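Local coordinates for A rubisco-like protein (Burkholderia fungorum, PDB 3NWR) that is of unsettled function but, as a rubisco-like protein with a TIM-barrel catalytic domain, probably acts on a sugar-phosphate-like substrate rather than fixing carbon dioxide, at residues 13-18 and 96-101; 19-24 and 90-95; 141-146 and 272-277; 283-288 and 299-304. All coordinates share one frame; numbering follows the deposited sequence.

Contact 1: residues 13-18 and 96-101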
# COMPACT_ATOMS: atom_id res chain seq x y z
N ASP A 13 -6.56 19.20 -19.28
CA ASP A 13 -7.52 19.18 -18.18
C ASP A 13 -7.86 17.76 -17.74
O ASP A 13 -8.77 17.55 -16.92
CB ASP A 13 -8.80 19.93 -18.57
CG ASP A 13 -8.56 21.41 -18.84
OD1 ASP A 13 -9.13 21.94 -19.81
OD2 ASP A 13 -7.78 22.03 -18.08
N THR A 14 -7.15 16.78 -18.28
CA THR A 14 -7.39 15.38 -17.93
C THR A 14 -6.09 14.63 -17.71
O THR A 14 -5.02 15.09 -18.08
CB THR A 14 -8.15 14.62 -19.05
OG1 THR A 14 -7.32 14.52 -20.21
CG2 THR A 14 -9.44 15.33 -19.41
N LEU A 15 -6.20 13.47 -17.07
CA LEU A 15 -5.14 12.48 -17.14
C LEU A 15 -5.74 11.19 -17.69
O LEU A 15 -6.97 11.03 -17.73
CB LEU A 15 -4.49 12.25 -15.77
CG LEU A 15 -5.39 11.71 -14.66
CD1 LEU A 15 -5.58 10.19 -14.76
CD2 LEU A 15 -4.81 12.09 -13.30
N GLU A 16 -4.89 10.28 -18.13
CA GLU A 16 -5.36 9.01 -18.64
C GLU A 16 -4.76 7.83 -17.87
O GLU A 16 -3.62 7.89 -17.41
CB GLU A 16 -5.07 8.88 -20.13
CG GLU A 16 -5.86 9.88 -20.94
CD GLU A 16 -5.56 9.82 -22.42
OE1 GLU A 16 -4.79 8.93 -22.85
OE2 GLU A 16 -6.11 10.67 -23.15
N ALA A 17 -5.56 6.78 -17.74
CA ALA A 17 -5.12 5.57 -17.06
C ALA A 17 -5.51 4.36 -17.90
O ALA A 17 -6.65 4.25 -18.33
CB ALA A 17 -5.78 5.50 -15.68
N ASP A 18 -4.55 3.47 -18.12
CA ASP A 18 -4.80 2.25 -18.90
C ASP A 18 -4.94 1.07 -17.95
O ASP A 18 -4.17 0.95 -16.99
CB ASP A 18 -3.64 1.96 -19.85
CG ASP A 18 -3.53 2.96 -20.99
OD1 ASP A 18 -4.44 3.80 -21.16
OD2 ASP A 18 -2.52 2.90 -21.72
N LEU A 96 -9.10 4.96 -19.51
CA LEU A 96 -10.02 5.91 -18.93
C LEU A 96 -9.43 7.32 -18.93
O LEU A 96 -8.22 7.49 -18.78
CB LEU A 96 -10.39 5.53 -17.49
CG LEU A 96 -11.03 4.16 -17.29
CD1 LEU A 96 -11.47 4.00 -15.84
CD2 LEU A 96 -12.20 3.98 -18.23
N SER A 97 -10.29 8.31 -19.12
CA SER A 97 -9.89 9.71 -19.04
C SER A 97 -10.56 10.34 -17.82
O SER A 97 -11.78 10.29 -17.69
CB SER A 97 -10.32 10.46 -20.31
OG SER A 97 -9.96 11.83 -20.26
N PHE A 98 -9.75 10.92 -16.93
CA PHE A 98 -10.24 11.51 -15.69
C PHE A 98 -10.07 13.03 -15.70
O PHE A 98 -8.99 13.51 -16.01
CB PHE A 98 -9.45 10.97 -14.50
CG PHE A 98 -9.83 9.57 -14.10
CD1 PHE A 98 -9.11 8.48 -14.56
CD2 PHE A 98 -10.89 9.35 -13.23
CE1 PHE A 98 -9.46 7.19 -14.17
CE2 PHE A 98 -11.24 8.06 -12.84
CZ PHE A 98 -10.53 6.99 -13.32
N PRO A 99 -11.12 13.78 -15.33
CA PRO A 99 -10.97 15.23 -15.21
C PRO A 99 -10.13 15.61 -14.00
O PRO A 99 -10.44 15.22 -12.87
CB PRO A 99 -12.41 15.73 -15.03
CG PRO A 99 -13.30 14.58 -15.37
CD PRO A 99 -12.50 13.34 -15.08
N LEU A 100 -9.08 16.39 -14.23
CA LEU A 100 -8.17 16.79 -13.15
C LEU A 100 -8.88 17.58 -12.05
O LEU A 100 -8.49 17.52 -10.89
CB LEU A 100 -7.01 17.60 -13.70
CG LEU A 100 -6.13 16.85 -14.70
CD1 LEU A 100 -4.96 17.72 -15.18
CD2 LEU A 100 -5.62 15.55 -14.10
N ALA A 101 -9.91 18.32 -12.42
CA ALA A 101 -10.64 19.11 -11.44
C ALA A 101 -11.26 18.24 -10.33
O ALA A 101 -11.52 18.73 -9.24
CB ALA A 101 -11.73 19.94 -12.14
O HOH W 1 -10.61 19.04 -15.15
O HOH W 2 -7.98 12.57 -22.01
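T14 to A17 pair with L96 to P99 as neighbouring antiparallel strands of the four-stranded sheet in the rubisco-type N-terminal domain, with L15-F98 and A17-L96 as the hydrogen-bonded pairs. L15 and F98 bond in both directions, the F98 N to L15 O bond measuring 2.9 Å, and A17 and L96 do likewise. Beyond P99 the ladder gains one more link, L100 N to D13 O at 2.9 Å. CA-H...O contacts fill the gaps, among them E16 CA to L96 O at 3.2 Å.

Apolar contacts lie on the L15, A17, L96 and F98 face, where helix 107-114 packs on L15 and F98. L15 CD2 meets L100 CD2 at 3.6 Å, while its other methyl, CD1, lies 3.9 Å from F98 CD1. The CB of A17 reaches the edge of the F98 ring at CE1.

On the opposite face the contact is polar. E16 turns OE1 to a salt bridge with R133 on strand 126-133, leaving OE2 for a water. S97 holds OG anti to its backbone N (chi1 180°), which places it beside T14. That single water is held by E16 OE2, T14 OG1 and S97 OG, and lies 2.7 Å from S97 OG.

Contact 2: residues 19-24 and 90-95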
# COMPACT_ATOMS: atom_id res chain seq x y z
N TYR A 19 -5.90 0.18 -18.22
CA TYR A 19 -6.12 -1.02 -17.42
C TYR A 19 -6.22 -2.26 -18.28
O TYR A 19 -6.55 -2.18 -19.46
CB TYR A 19 -7.43 -0.92 -16.63
CG TYR A 19 -7.52 0.28 -15.74
CD1 TYR A 19 -7.24 0.18 -14.38
CD2 TYR A 19 -7.91 1.51 -16.24
CE1 TYR A 19 -7.33 1.29 -13.56
CE2 TYR A 19 -8.00 2.62 -15.43
CZ TYR A 19 -7.70 2.50 -14.09
OH TYR A 19 -7.78 3.61 -13.28
N LEU A 20 -5.92 -3.40 -17.67
CA LEU A 20 -6.31 -4.69 -18.20
C LEU A 20 -7.44 -5.19 -17.32
O LEU A 20 -7.26 -5.32 -16.10
CB LEU A 20 -5.14 -5.67 -18.16
CG LEU A 20 -5.49 -7.15 -18.33
CD1 LEU A 20 -5.94 -7.43 -19.75
CD2 LEU A 20 -4.30 -8.03 -17.96
N ILE A 21 -8.61 -5.45 -17.90
CA ILE A 21 -9.71 -5.96 -17.10
C ILE A 21 -10.15 -7.33 -17.59
O ILE A 21 -9.88 -7.71 -18.73
CB ILE A 21 -10.92 -5.01 -17.08
CG1 ILE A 21 -11.55 -4.88 -18.47
CG2 ILE A 21 -10.50 -3.66 -16.52
CD1 ILE A 21 -12.92 -4.20 -18.45
N GLU A 22 -10.78 -8.08 -16.70
CA GLU A 22 -11.30 -9.40 -17.02
C GLU A 22 -12.69 -9.52 -16.43
O GLU A 22 -12.90 -9.16 -15.27
CB GLU A 22 -10.38 -10.48 -16.44
CG GLU A 22 -10.80 -11.91 -16.76
CD GLU A 22 -9.97 -12.91 -15.98
OE1 GLU A 22 -8.74 -12.97 -16.21
OE2 GLU A 22 -10.55 -13.61 -15.12
N THR A 23 -13.64 -10.00 -17.22
CA THR A 23 -15.03 -10.06 -16.78
C THR A 23 -15.80 -11.01 -17.69
O THR A 23 -15.51 -11.09 -18.88
CB THR A 23 -15.69 -8.65 -16.84
OG1 THR A 23 -17.07 -8.74 -16.45
CG2 THR A 23 -15.58 -8.05 -18.25
N PRO A 24 -16.77 -11.74 -17.12
CA PRO A 24 -17.62 -12.57 -17.99
C PRO A 24 -18.71 -11.71 -18.61
O PRO A 24 -19.44 -12.18 -19.49
CB PRO A 24 -18.22 -13.57 -17.02
CG PRO A 24 -18.34 -12.81 -15.74
CD PRO A 24 -17.14 -11.87 -15.70
N ARG A 90 -13.90 -12.77 -20.39
CA ARG A 90 -13.38 -11.90 -21.41
C ARG A 90 -12.31 -10.96 -20.86
O ARG A 90 -12.36 -10.57 -19.69
CB ARG A 90 -14.52 -11.13 -22.06
CG ARG A 90 -15.61 -12.06 -22.62
CD ARG A 90 -16.89 -11.32 -22.97
NE ARG A 90 -16.69 -10.41 -24.09
CZ ARG A 90 -17.65 -9.70 -24.66
NH1 ARG A 90 -18.90 -9.78 -24.20
NH2 ARG A 90 -17.37 -8.89 -25.67
N ARG A 91 -11.36 -10.60 -21.70
CA ARG A 91 -10.29 -9.71 -21.31
C ARG A 91 -10.23 -8.52 -22.25
O ARG A 91 -10.48 -8.65 -23.44
CB ARG A 91 -8.96 -10.45 -21.28
CG ARG A 91 -8.86 -11.46 -20.15
CD ARG A 91 -7.69 -12.41 -20.31
NE ARG A 91 -6.41 -11.72 -20.25
CZ ARG A 91 -5.61 -11.52 -21.29
NH1 ARG A 91 -5.96 -11.94 -22.50
NH2 ARG A 91 -4.46 -10.88 -21.14
N ALA A 92 -9.90 -7.35 -21.70
CA ALA A 92 -9.76 -6.17 -22.53
C ALA A 92 -8.77 -5.18 -21.94
O ALA A 92 -8.64 -5.08 -20.72
CB ALA A 92 -11.10 -5.49 -22.73
N ARG A 93 -8.06 -4.47 -22.82
CA ARG A 93 -7.27 -3.32 -22.42
C ARG A 93 -8.15 -2.10 -22.59
O ARG A 93 -8.78 -1.93 -23.64
CB ARG A 93 -6.01 -3.17 -23.27
CG ARG A 93 -5.07 -2.07 -22.74
CD ARG A 93 -3.82 -1.88 -23.59
NE ARG A 93 -3.02 -0.76 -23.08
CZ ARG A 93 -1.84 -0.89 -22.48
NH1 ARG A 93 -1.29 -2.09 -22.33
NH2 ARG A 93 -1.19 0.19 -22.05
N ILE A 94 -8.22 -1.25 -21.57
CA ILE A 94 -9.06 -0.06 -21.66
C ILE A 94 -8.28 1.17 -21.25
O ILE A 94 -7.28 1.08 -20.54
CB ILE A 94 -10.32 -0.19 -20.79
CG1 ILE A 94 -9.95 -0.17 -19.31
CG2 ILE A 94 -11.10 -1.46 -21.16
CD1 ILE A 94 -11.15 -0.11 -18.40
N THR A 95 -8.73 2.33 -21.73
CA THR A 95 -8.16 3.59 -21.28
C THR A 95 -9.28 4.45 -20.73
O THR A 95 -10.31 4.63 -21.40
CB THR A 95 -7.49 4.36 -22.44
OG1 THR A 95 -6.37 3.61 -22.93
CG2 THR A 95 -7.00 5.72 -21.96
O HOH W 3 -20.29 -11.42 -22.05
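Y19 to T23 run antiparallel to R90 to I94, the short strand axes 4.7 Å apart at closest and 160° between their directions, with two-way hydrogen bonds at Y19-I94, I21-A92 and T23-R90. The I21 N to A92 O bond, 2.8 Å, is close to linear, whereas in the T23-R90 pair the bond from R90 N to T23 O is weak, its angle only 123°. At the non-hydrogen-bonded pairs L20-R93 and E22-R91 the CA atoms come closer, and CA-H...O contacts such as E22 CA to R90 O, 3.1 Å, join the strands.

Y19, I21, A92 and I94 share the apolar face. I94 carries CG1 between its backbone N and carbonyl carbon (chi1 68°), which sets this branch 3.8 Å from Y19 CB; its terminal CD1 reaches I21 CG2 at 4.1 Å, the two side chains crossing at about a right angle. This is the side of the N-terminal-domain sheet on which helix 27-37 lies, M34 against I21 and A31 against I94, and the Y19 hydroxyl bonds the carbonyl of V114. On the same face, at the strand end, R90, salt-bridged to E66, holds a water in its guanidinium plane through NH1, and that water donates to P24 O at 2.8 Å.

The other face carries longer polar chains. E22 and R91 touch through their aliphatic parts, CG to CG at 3.9 Å, and their charged ends part: the E22 carboxylate bonds S74 and T125, and R91 NH1 bonds the carbonyl of E68. L20 CD1 lies 4.0 Å from R91 NH2.

Contact 3: residues 141-146 and 272-277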
# COMPACT_ATOMS: atom_id res chain seq x y z
N ARG A 141 2.65 20.27 -10.25
CA ARG A 141 1.99 20.66 -9.02
C ARG A 141 2.31 19.68 -7.89
O ARG A 141 1.87 19.86 -6.76
CB ARG A 141 0.48 20.76 -9.24
CG ARG A 141 0.10 21.83 -10.26
CD ARG A 141 -1.33 21.67 -10.75
NE ARG A 141 -2.32 21.88 -9.70
CZ ARG A 141 -3.62 21.61 -9.83
NH1 ARG A 141 -4.10 21.12 -10.96
NH2 ARG A 141 -4.44 21.83 -8.81
N PHE A 142 3.11 18.67 -8.21
CA PHE A 142 3.59 17.73 -7.20
C PHE A 142 5.06 18.01 -6.91
O PHE A 142 5.52 19.14 -7.06
CB PHE A 142 3.32 16.29 -7.65
CG PHE A 142 1.86 15.99 -7.85
CD1 PHE A 142 1.11 15.41 -6.83
CD2 PHE A 142 1.22 16.32 -9.03
CE1 PHE A 142 -0.24 15.13 -7.01
CE2 PHE A 142 -0.14 16.04 -9.23
CZ PHE A 142 -0.87 15.45 -8.21
N GLU A 143 5.80 16.99 -6.48
CA GLU A 143 7.21 17.20 -6.15
C GLU A 143 8.13 16.61 -7.20
O GLU A 143 7.90 15.51 -7.69
CB GLU A 143 7.52 16.61 -4.78
CG GLU A 143 6.86 17.37 -3.63
CD GLU A 143 7.46 18.76 -3.43
OE1 GLU A 143 8.66 18.93 -3.72
OE2 GLU A 143 6.74 19.68 -3.00
N LEU A 144 9.19 17.35 -7.52
CA LEU A 144 10.25 16.86 -8.40
C LEU A 144 11.35 16.21 -7.57
O LEU A 144 11.52 16.54 -6.40
CB LEU A 144 10.85 18.04 -9.17
CG LEU A 144 9.90 18.72 -10.15
CD1 LEU A 144 10.51 20.05 -10.63
CD2 LEU A 144 9.62 17.81 -11.33
N PRO A 145 12.11 15.30 -8.19
CA PRO A 145 13.29 14.79 -7.49
C PRO A 145 14.24 15.96 -7.19
O PRO A 145 14.50 16.78 -8.08
CB PRO A 145 13.93 13.83 -8.49
CG PRO A 145 13.28 14.10 -9.80
CD PRO A 145 11.98 14.78 -9.56
N ARG A 146 14.71 16.04 -5.96
CA ARG A 146 15.65 17.09 -5.58
C ARG A 146 17.02 16.88 -6.24
O ARG A 146 17.71 17.84 -6.59
CB ARG A 146 15.80 17.10 -4.06
CG ARG A 146 16.42 18.34 -3.50
CD ARG A 146 16.50 18.27 -1.98
NE ARG A 146 15.21 18.43 -1.31
CZ ARG A 146 14.76 19.59 -0.84
NH1 ARG A 146 15.48 20.69 -0.99
NH2 ARG A 146 13.58 19.66 -0.22
N SER A 272 5.44 14.86 2.28
CA SER A 272 5.77 15.81 3.34
C SER A 272 7.26 15.75 3.70
O SER A 272 7.90 16.79 3.86
CB SER A 272 4.89 15.58 4.57
OG SER A 272 3.57 16.01 4.31
N LEU A 273 7.80 14.55 3.82
CA LEU A 273 9.22 14.38 4.13
C LEU A 273 10.07 15.02 3.06
O LEU A 273 11.07 15.66 3.35
CB LEU A 273 9.57 12.90 4.24
CG LEU A 273 11.05 12.55 4.39
CD1 LEU A 273 11.60 13.10 5.72
CD2 LEU A 273 11.22 11.04 4.32
N ARG A 274 9.67 14.85 1.80
CA ARG A 274 10.41 15.41 0.67
C ARG A 274 10.58 16.91 0.79
O ARG A 274 11.64 17.45 0.41
CB ARG A 274 9.68 15.09 -0.64
CG ARG A 274 10.13 15.92 -1.85
CD ARG A 274 11.42 15.37 -2.49
NE ARG A 274 12.60 15.57 -1.65
CZ ARG A 274 13.82 15.10 -1.90
NH1 ARG A 274 14.07 14.35 -3.00
NH2 ARG A 274 14.79 15.38 -1.05
N ARG A 275 9.56 17.59 1.29
CA ARG A 275 9.61 19.04 1.38
C ARG A 275 10.56 19.54 2.47
O ARG A 275 11.03 20.68 2.41
CB ARG A 275 8.22 19.63 1.61
CG ARG A 275 7.33 19.62 0.38
CD ARG A 275 6.18 20.60 0.56
NE ARG A 275 5.47 20.31 1.80
CZ ARG A 275 4.52 19.39 1.91
NH1 ARG A 275 4.17 18.67 0.85
NH2 ARG A 275 3.94 19.18 3.08
N THR A 276 10.84 18.71 3.46
CA THR A 276 11.66 19.17 4.59
C THR A 276 13.09 18.61 4.63
O THR A 276 13.90 19.08 5.43
CB THR A 276 10.94 18.98 5.94
OG1 THR A 276 10.55 17.61 6.09
CG2 THR A 276 9.71 19.85 6.01
N THR A 277 13.41 17.63 3.80
CA THR A 277 14.80 17.16 3.75
C THR A 277 15.49 17.47 2.43
O THR A 277 14.93 17.25 1.35
CB THR A 277 14.96 15.67 4.06
OG1 THR A 277 16.36 15.35 4.11
CG2 THR A 277 14.31 14.82 3.00
O HOH W 4 4.33 19.39 -2.12
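T277 O has the guanidinium groups of two arginines around it. R274 NH2 donates to it at 3.0 Å, with the oxygen lying in the R274 guanidinium plane, and also donates to the carbonyl of L279. R146 passes the same oxygen with a face of its guanidinium, so that R146 NE, 2.9 Å from T277 O, makes no hydrogen bond there. Its bond goes instead from R146 NH2 to R274 O, 3.0 Å long and nearly straight at 166°, lying in the R274 carbonyl plane and the R146 guanidinium plane.

The two arginines cross obliquely, guanidinium planes 60° apart. R146 CB sits over one face of the R274 group, and CG, anti to the backbone N (chi1 -164°), comes beside R274 NH2. R146 NE and R274 NH2 are only 3.1 Å apart, a close approach of like charges that the nearby T277 carbonyl oxygen and the R274-D314 salt bridge would be expected to ease.

This contact joins the last part of helix 267-276 and T277, in the TIM-barrel domain, to the loop from helix 136-139 to helix 148-156.

E143 OE2 comes 3.4 Å from R275 CG. A water donates to E143 OE2 at 2.6 Å and accepts from R275 NH1. The R275 guanidinium also forms salt bridges with D239 and D241 of the second subunit.

Contact 4: residues 283-288 and 299-304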
# COMPACT_ATOMS: atom_id res chain seq x y z
N ALA A 283 14.08 5.38 -2.43
CA ALA A 283 12.82 4.68 -2.20
C ALA A 283 12.97 3.17 -2.25
O ALA A 283 13.39 2.63 -3.28
CB ALA A 283 11.78 5.14 -3.23
N HIS A 284 12.64 2.48 -1.16
CA HIS A 284 12.67 1.02 -1.17
C HIS A 284 11.25 0.53 -1.35
O HIS A 284 10.37 0.91 -0.58
CB HIS A 284 13.27 0.43 0.12
CG HIS A 284 13.67 -1.00 -0.04
ND1 HIS A 284 12.76 -2.03 0.03
CD2 HIS A 284 14.86 -1.57 -0.33
CE1 HIS A 284 13.38 -3.18 -0.18
NE2 HIS A 284 14.66 -2.93 -0.40
N ARG A 285 11.03 -0.31 -2.35
CA ARG A 285 9.67 -0.66 -2.74
C ARG A 285 9.14 -1.95 -2.12
O ARG A 285 8.12 -2.47 -2.57
CB ARG A 285 9.54 -0.72 -4.27
CG ARG A 285 10.14 -1.99 -4.88
CD ARG A 285 10.12 -2.00 -6.40
NE ARG A 285 10.20 -3.39 -6.86
CZ ARG A 285 10.27 -3.76 -8.14
NH1 ARG A 285 10.29 -2.85 -9.10
NH2 ARG A 285 10.28 -5.04 -8.45
N ASN A 286 9.80 -2.46 -1.08
CA ASN A 286 9.34 -3.72 -0.49
C ASN A 286 7.83 -3.71 -0.26
O ASN A 286 7.28 -2.73 0.26
CB ASN A 286 10.12 -4.10 0.79
CG ASN A 286 9.82 -3.19 1.96
OD1 ASN A 286 8.93 -3.47 2.76
ND2 ASN A 286 10.58 -2.09 2.09
N GLY A 287 7.17 -4.79 -0.68
CA GLY A 287 5.72 -4.89 -0.61
C GLY A 287 5.11 -4.76 -2.00
O GLY A 287 3.95 -5.13 -2.20
N TYR A 288 5.88 -4.23 -2.95
CA TYR A 288 5.36 -4.05 -4.30
C TYR A 288 5.00 -5.39 -4.97
O TYR A 288 4.12 -5.44 -5.83
CB TYR A 288 6.33 -3.22 -5.18
CG TYR A 288 5.87 -3.14 -6.61
CD1 TYR A 288 4.69 -2.49 -6.95
CD2 TYR A 288 6.60 -3.73 -7.63
CE1 TYR A 288 4.24 -2.43 -8.26
CE2 TYR A 288 6.17 -3.67 -8.96
CZ TYR A 288 4.99 -3.01 -9.26
OH TYR A 288 4.54 -2.97 -10.57
N MET A 299 -0.99 -3.38 -9.95
CA MET A 299 -0.42 -2.22 -10.60
C MET A 299 0.89 -2.58 -11.29
O MET A 299 1.81 -3.08 -10.64
CB MET A 299 -0.18 -1.12 -9.56
CG MET A 299 -0.08 0.26 -10.12
SD MET A 299 0.13 1.46 -8.78
CE MET A 299 -1.30 1.20 -7.76
N SER A 300 0.97 -2.34 -12.60
CA SER A 300 2.24 -2.48 -13.31
C SER A 300 3.19 -1.35 -12.91
O SER A 300 2.76 -0.30 -12.39
CB SER A 300 2.03 -2.44 -14.82
OG SER A 300 1.16 -3.48 -15.23
N PHE A 301 4.47 -1.54 -13.16
CA PHE A 301 5.46 -0.60 -12.64
C PHE A 301 5.30 0.80 -13.22
O PHE A 301 5.50 1.79 -12.53
CB PHE A 301 6.89 -1.12 -12.85
CG PHE A 301 7.95 -0.30 -12.16
CD1 PHE A 301 8.24 -0.48 -10.81
CD2 PHE A 301 8.68 0.63 -12.88
CE1 PHE A 301 9.24 0.28 -10.19
CE2 PHE A 301 9.67 1.39 -12.27
CZ PHE A 301 9.95 1.21 -10.92
N GLN A 302 4.96 0.91 -14.50
CA GLN A 302 4.85 2.24 -15.12
C GLN A 302 3.93 3.15 -14.30
O GLN A 302 4.27 4.30 -14.01
CB GLN A 302 4.32 2.11 -16.55
CG GLN A 302 4.59 3.31 -17.44
CD GLN A 302 3.78 4.53 -17.07
OE1 GLN A 302 2.67 4.44 -16.51
NE2 GLN A 302 4.33 5.70 -17.36
N ALA A 303 2.78 2.61 -13.92
CA ALA A 303 1.81 3.37 -13.14
C ALA A 303 2.33 3.62 -11.71
O ALA A 303 2.26 4.74 -11.20
CB ALA A 303 0.47 2.64 -13.10
N TYR A 304 2.81 2.55 -11.08
CA TYR A 304 3.34 2.61 -9.73
C TYR A 304 4.42 3.69 -9.60
O TYR A 304 4.38 4.54 -8.69
CB TYR A 304 3.92 1.24 -9.37
CG TYR A 304 4.51 1.10 -7.99
CD1 TYR A 304 3.69 1.02 -6.86
CD2 TYR A 304 5.89 0.99 -7.81
CE1 TYR A 304 4.25 0.87 -5.58
CE2 TYR A 304 6.45 0.83 -6.55
CZ TYR A 304 5.63 0.76 -5.45
OH TYR A 304 6.20 0.59 -4.21
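Y288 and Y304 form a face-to-face stack, ring centroids 4.2 Å apart and planes inclined by 30°. The two side chains slide past each other in opposite directions: Y288 CD1 stands over the centre of the Y304 ring, while Y304 CD2 lies toward the rim of the Y288 ring. Y288 has CG anti to its backbone N (chi1 175°), and the ring reaches far enough for its hydroxyl to donate to M299 O at 2.7 Å. The same OH is 3.0 Å from F301 N, but the angle is too poor for a bond.

R285 meets the Y304 and F301 rings. Its CB lies at the Y304 ring edge, 3.6 Å from OH, and its NH1 is 3.5 Å from F301 CE1, the two planes 49° apart. Another flat neighbour of this guanidinium is Y288, with CD2 over its centre.

These residues belong to the beta-alpha-beta unit of strand 280-284, helix 301-309 and strand 315-319 in the TIM barrel, bridging the loop after the first strand to the start of the helix.

Farther out, a type II turn from R285 to Y288, with G287 at a positive phi, brings Y288 round. The Y304 hydroxyl is hydrogen-bonded to N263 OD1, and H284 ND1 accepts from N286 N and from N286 ND2, the latter at 3.0 Å.

From the N terminus, strand 14-23 supplies the first segments of contacts 1 and 2, and strand 89-99 returns beside it. Contact 2 closes the inner loop of 65 residues and contact 1 the outer one, so the two nest along one strand pair; D18 bridges them, its carboxylate meeting R93 and T95. Later in the chain, contact 3 spans 125 residues to tie the loop after helix 136-139 to helix 267-276 of the barrel domain. Contact 4 follows in series, a short closure of ten residues within one beta-alpha-beta unit. Contacts 3 and 4, their centres about 19 Å apart, do not touch; both, like contact 1 at A101, reach the second subunit.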